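Local coordinates for protein ATP-dependent Clp endopeptidase (Clostridium difficile, PDB 3FES) that probably serves as the amino-terminal domain of a ClpC-type ATP-dependent unfoldase, which in relatives docks adaptors or substrates for the Clp protease, at residues His109-Ile114 with Ala137-Asp142; Glu21-Leu26 with Ser33-Leu38. All coordinates share one frame; numbering follows the deposited sequence.

Contact 1: His109-Ile114 with Ala137-Asp142; sequences HILLAI and AQLTID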
# COMPACT_ATOMS: atom_id res chain seq x y z
N HIS A 109 7.92 1.33 -5.05
CA HIS A 109 8.69 1.68 -3.84
C HIS A 109 7.85 1.62 -2.57
O HIS A 109 8.34 1.15 -1.55
CB HIS A 109 9.43 3.02 -3.97
CG HIS A 109 10.24 3.13 -5.22
ND1 HIS A 109 11.46 2.48 -5.40
CD2 HIS A 109 9.98 3.76 -6.39
CE1 HIS A 109 11.92 2.75 -6.61
NE2 HIS A 109 11.05 3.54 -7.22
N ILE A 110 6.59 2.03 -2.66
CA ILE A 110 5.67 1.94 -1.53
C ILE A 110 5.40 0.47 -1.20
O ILE A 110 5.46 0.09 -0.06
CB ILE A 110 4.39 2.72 -1.77
CG1 ILE A 110 4.76 4.20 -2.05
CG2 ILE A 110 3.41 2.59 -0.54
CD1 ILE A 110 3.52 5.10 -2.40
N LEU A 111 5.16 -0.36 -2.21
CA LEU A 111 4.91 -1.78 -1.92
C LEU A 111 6.19 -2.45 -1.37
O LEU A 111 6.12 -3.27 -0.44
CB LEU A 111 4.36 -2.50 -3.19
CG LEU A 111 3.98 -3.98 -2.96
CD1 LEU A 111 2.97 -4.16 -1.82
CD2 LEU A 111 3.44 -4.59 -4.31
N LEU A 112 7.36 -2.11 -1.91
CA LEU A 112 8.64 -2.61 -1.35
C LEU A 112 8.75 -2.30 0.16
O LEU A 112 9.20 -3.12 0.99
CB LEU A 112 9.78 -1.89 -2.04
CG LEU A 112 11.14 -2.52 -2.30
CD1 LEU A 112 11.04 -4.01 -2.61
CD2 LEU A 112 11.67 -1.75 -3.52
N ALA A 113 8.37 -1.08 0.48
CA ALA A 113 8.44 -0.58 1.86
C ALA A 113 7.45 -1.28 2.78
O ALA A 113 7.79 -1.59 3.94
CB ALA A 113 8.16 0.96 1.83
N ILE A 114 6.22 -1.53 2.29
CA ILE A 114 5.23 -2.29 3.06
C ILE A 114 5.84 -3.63 3.43
O ILE A 114 5.86 -4.02 4.60
CB ILE A 114 3.91 -2.50 2.27
CG1 ILE A 114 3.11 -1.17 2.22
CG2 ILE A 114 3.00 -3.53 2.99
CD1 ILE A 114 1.87 -1.26 1.30
N ALA A 137 8.78 -11.50 -4.78
CA ALA A 137 9.40 -12.00 -6.00
C ALA A 137 8.84 -11.29 -7.23
O ALA A 137 9.60 -10.85 -8.07
CB ALA A 137 9.20 -13.52 -6.11
N GLN A 138 7.52 -11.18 -7.31
CA GLN A 138 6.85 -10.59 -8.48
C GLN A 138 7.19 -9.11 -8.59
O GLN A 138 7.40 -8.57 -9.69
CB GLN A 138 5.32 -10.72 -8.35
CG GLN A 138 4.57 -10.23 -9.59
CD GLN A 138 4.74 -11.18 -10.74
OE1 GLN A 138 4.37 -12.34 -10.63
NE2 GLN A 138 5.31 -10.69 -11.87
N LEU A 139 7.27 -8.46 -7.44
CA LEU A 139 7.63 -7.03 -7.39
C LEU A 139 9.07 -6.87 -7.84
O LEU A 139 9.39 -5.96 -8.58
CB LEU A 139 7.44 -6.46 -5.98
CG LEU A 139 7.87 -4.99 -5.75
CD1 LEU A 139 7.16 -4.00 -6.68
CD2 LEU A 139 7.68 -4.60 -4.24
N THR A 140 9.94 -7.75 -7.39
CA THR A 140 11.35 -7.67 -7.75
C THR A 140 11.55 -7.88 -9.25
O THR A 140 12.35 -7.15 -9.87
CB THR A 140 12.16 -8.74 -7.00
OG1 THR A 140 12.05 -8.48 -5.59
CG2 THR A 140 13.65 -8.67 -7.37
N ILE A 141 10.86 -8.87 -9.84
CA ILE A 141 11.05 -9.03 -11.29
C ILE A 141 10.42 -7.87 -12.05
O ILE A 141 10.96 -7.42 -13.06
CB ILE A 141 10.67 -10.43 -11.90
CG1 ILE A 141 9.16 -10.68 -11.89
CG2 ILE A 141 11.46 -11.57 -11.27
CD1 ILE A 141 8.75 -11.65 -13.02
N ASP A 142 9.29 -7.37 -11.55
CA ASP A 142 8.62 -6.25 -12.22
C ASP A 142 9.43 -4.97 -12.17
O ASP A 142 9.17 -4.06 -12.95
CB ASP A 142 7.23 -6.01 -11.63
CG ASP A 142 6.21 -7.00 -12.14
OD1 ASP A 142 6.61 -7.99 -12.76
OD2 ASP A 142 5.02 -6.80 -11.90
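Leu139 pushes its CD2 methyl onto the backbone of helix 107-117, where it overlaps the peptide link between Leu111 and Leu112. Its nearest neighbour there is a backbone atom: Leu139 CD2 lies 3.4 Å from Leu112 N. On the other side of the peptide link Leu139 CD2 sits 3.9 Å from Leu111 C, so the methyl rests on the main chain at the foot of two consecutive side chains. Both of these touch it. Leu111 offers its branch point, CG, at 4.0 Å from Leu139 CD2, the two side chains running past one another in opposite senses. From the other residue Leu112 CD1 reaches to 3.8 Å of Leu139 CD2, its chain crossing that of Leu139 at a slant. With CG of Leu139 placed opposite its own backbone N (chi1 176°), the branch extends from helix 132-142 toward its neighbour and spans a CA separation of 7.6 Å between Leu112 and Leu139.

Other helices add to the surroundings: Leu139 also packs on Ile47 and Leu111 on Ala48, both of helix 47-55, while Leu112 meets Phe96 of helix 84-99. Along helix 132-142, one turn apart, Gln138 NE2 donates to Asp142 OD1 at 3.1 Å. The acceptor lies almost in the amide plane, but the donor stands above the carboxylate plane, tilted 40° out of it.

No hydrogen bond crosses between the two segments, and the touching groups are aliphatic side chains and main-chain atoms. Cohesion therefore rests on dispersion and on the exclusion of water: one leucine methyl fits against a helix backbone with no directional bond, and helix 47-55 packs against both segments.

Contact 2: Glu21-Leu26 with Ser33-Leu38; sequences ESAKSL and SEHILL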
# COMPACT_ATOMS: atom_id res chain seq x y z
N GLU A 21 -9.24 7.54 0.96
CA GLU A 21 -10.65 7.39 0.55
C GLU A 21 -11.20 6.06 1.04
O GLU A 21 -12.35 6.01 1.50
CB GLU A 21 -10.77 7.48 -0.97
CG GLU A 21 -12.19 7.38 -1.52
CD GLU A 21 -12.18 7.16 -3.04
OE1 GLU A 21 -12.44 6.03 -3.50
OE2 GLU A 21 -11.86 8.10 -3.78
N SER A 22 -10.39 5.01 0.96
CA SER A 22 -10.81 3.71 1.50
C SER A 22 -11.06 3.72 3.00
O SER A 22 -12.07 3.19 3.44
CB SER A 22 -9.81 2.64 1.17
OG SER A 22 -9.93 2.34 -0.22
N ALA A 23 -10.13 4.28 3.76
CA ALA A 23 -10.30 4.38 5.22
C ALA A 23 -11.61 5.11 5.55
O ALA A 23 -12.43 4.65 6.36
CB ALA A 23 -9.10 5.11 5.83
N LYS A 24 -11.81 6.25 4.91
CA LYS A 24 -13.02 7.01 5.16
C LYS A 24 -14.29 6.18 4.92
O LYS A 24 -15.23 6.20 5.75
CB LYS A 24 -13.06 8.25 4.28
CG LYS A 24 -12.14 9.38 4.73
CD LYS A 24 -12.40 10.60 3.81
CE LYS A 24 -11.31 11.63 3.92
NZ LYS A 24 -11.84 12.85 4.58
N SER A 25 -14.30 5.50 3.77
CA SER A 25 -15.39 4.64 3.35
C SER A 25 -15.75 3.62 4.41
O SER A 25 -16.92 3.33 4.61
CB SER A 25 -15.03 3.89 2.07
OG SER A 25 -15.17 4.73 0.95
N LEU A 26 -14.72 3.08 5.06
CA LEU A 26 -14.88 2.03 6.08
C LEU A 26 -15.12 2.56 7.50
O LEU A 26 -15.24 1.77 8.46
CB LEU A 26 -13.66 1.12 6.07
CG LEU A 26 -13.37 0.41 4.74
CD1 LEU A 26 -12.00 -0.19 4.78
CD2 LEU A 26 -14.50 -0.64 4.40
N SER A 33 -1.25 0.49 7.18
CA SER A 33 -0.59 -0.13 6.03
C SER A 33 -1.60 -0.84 5.15
O SER A 33 -1.41 -0.92 3.93
CB SER A 33 0.49 -1.15 6.49
OG SER A 33 -0.07 -2.14 7.32
N GLU A 34 -2.66 -1.37 5.79
CA GLU A 34 -3.67 -2.13 5.03
C GLU A 34 -4.41 -1.22 4.04
O GLU A 34 -4.78 -1.65 2.94
CB GLU A 34 -4.64 -2.88 5.96
CG GLU A 34 -5.59 -2.01 6.79
CD GLU A 34 -5.00 -1.38 8.07
OE1 GLU A 34 -3.78 -1.21 8.27
OE2 GLU A 34 -5.80 -1.02 8.91
N HIS A 35 -4.63 0.03 4.43
CA HIS A 35 -5.30 0.96 3.53
C HIS A 35 -4.39 1.39 2.40
O HIS A 35 -4.86 1.57 1.29
CB HIS A 35 -5.75 2.20 4.28
CG HIS A 35 -6.59 1.91 5.48
ND1 HIS A 35 -7.88 1.45 5.40
CD2 HIS A 35 -6.32 2.04 6.79
CE1 HIS A 35 -8.38 1.32 6.61
NE2 HIS A 35 -7.45 1.69 7.47
N ILE A 36 -3.10 1.59 2.69
CA ILE A 36 -2.13 1.89 1.64
C ILE A 36 -2.10 0.71 0.64
O ILE A 36 -2.08 0.91 -0.58
CB ILE A 36 -0.71 2.12 2.23
CG1 ILE A 36 -0.71 3.32 3.20
CG2 ILE A 36 0.33 2.32 1.10
CD1 ILE A 36 0.61 3.49 3.93
N LEU A 37 -2.07 -0.53 1.16
CA LEU A 37 -2.10 -1.69 0.26
C LEU A 37 -3.34 -1.70 -0.65
O LEU A 37 -3.25 -1.96 -1.88
CB LEU A 37 -2.02 -2.99 1.09
CG LEU A 37 -1.82 -4.26 0.27
CD1 LEU A 37 -0.40 -4.36 -0.25
CD2 LEU A 37 -2.07 -5.46 1.18
N LEU A 38 -4.50 -1.40 -0.07
CA LEU A 38 -5.74 -1.34 -0.83
C LEU A 38 -5.69 -0.17 -1.81
O LEU A 38 -6.14 -0.28 -2.96
CB LEU A 38 -6.95 -1.19 0.10
CG LEU A 38 -8.34 -1.07 -0.53
CD1 LEU A 38 -8.65 -2.19 -1.54
CD2 LEU A 38 -9.38 -1.00 0.58
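Ser22 OG, lying 3.5 Å from Leu38 CD2, is gripped by two hydrogen-bonding partners: Arg42 NH1 and, one turn back in its own helix, Leu18 O. The hydroxyl thus meets the leucine methyl with its polar needs served elsewhere, and Ser22 CB adds a second touch at 3.7 Å from Leu38 CD2. Arg42 also forms a salt bridge with Glu21, tying helix 10-25 to the far part of helix 33-43.

Beside this pair the imidazole of His35 lies with one face against Ala23. CG of His35 is anti to its carbonyl carbon (chi1 -54°), which carries the ring over Ala23. The methyl CB of Ala23 stands 3.9 Å from the His35 ring centroid and only 10° off the normal, a CH-pi contact over the middle of the face. Glu34 CG lies over the opposite face, 4.1 Å above the plane, so the ring is held between two aliphatic groups. Leu26 CD1 comes in at the edge, 4.3 Å from His35 CE1. The ring of His28 meets His35 as well. His35 ND1 is buried here with no hydrogen-bonding partner in the model.

The small side chains of Ser22 and Ala23 probably permit the close approach, with the CA atoms of Ala23 and His35 6.3 Å apart. The arrangement is that of two successive helices, joined by a short connection carrying strand 30-31, in the mainly helical Clp amino-terminal domain.

In the fold
Contacts 1 and 2 lie on opposite sides of the chain's centre, 19 Å apart between centres, each in a different half of the Clp amino-terminal domain. Helices 33-43 and 107-117 join them directly: Ile110 CG2 packs 3.5 Å from Ile36 CG2, and Leu111 CD1 lies 3.7 Å from Leu37 CD1. Both helices carry the sequence His-Ile-Leu-Leu, at His35-Leu38 and His109-Leu112, so matching isoleucines and matching leucines meet, consistent with a tandem repeat whose halves pack about a pseudo-twofold axis. Leu111 serves both neighbourhoods, touching Leu139 on one hand and Leu37 on the other. A bound magnesium ion is about 10 Å from the Leu139 side chain.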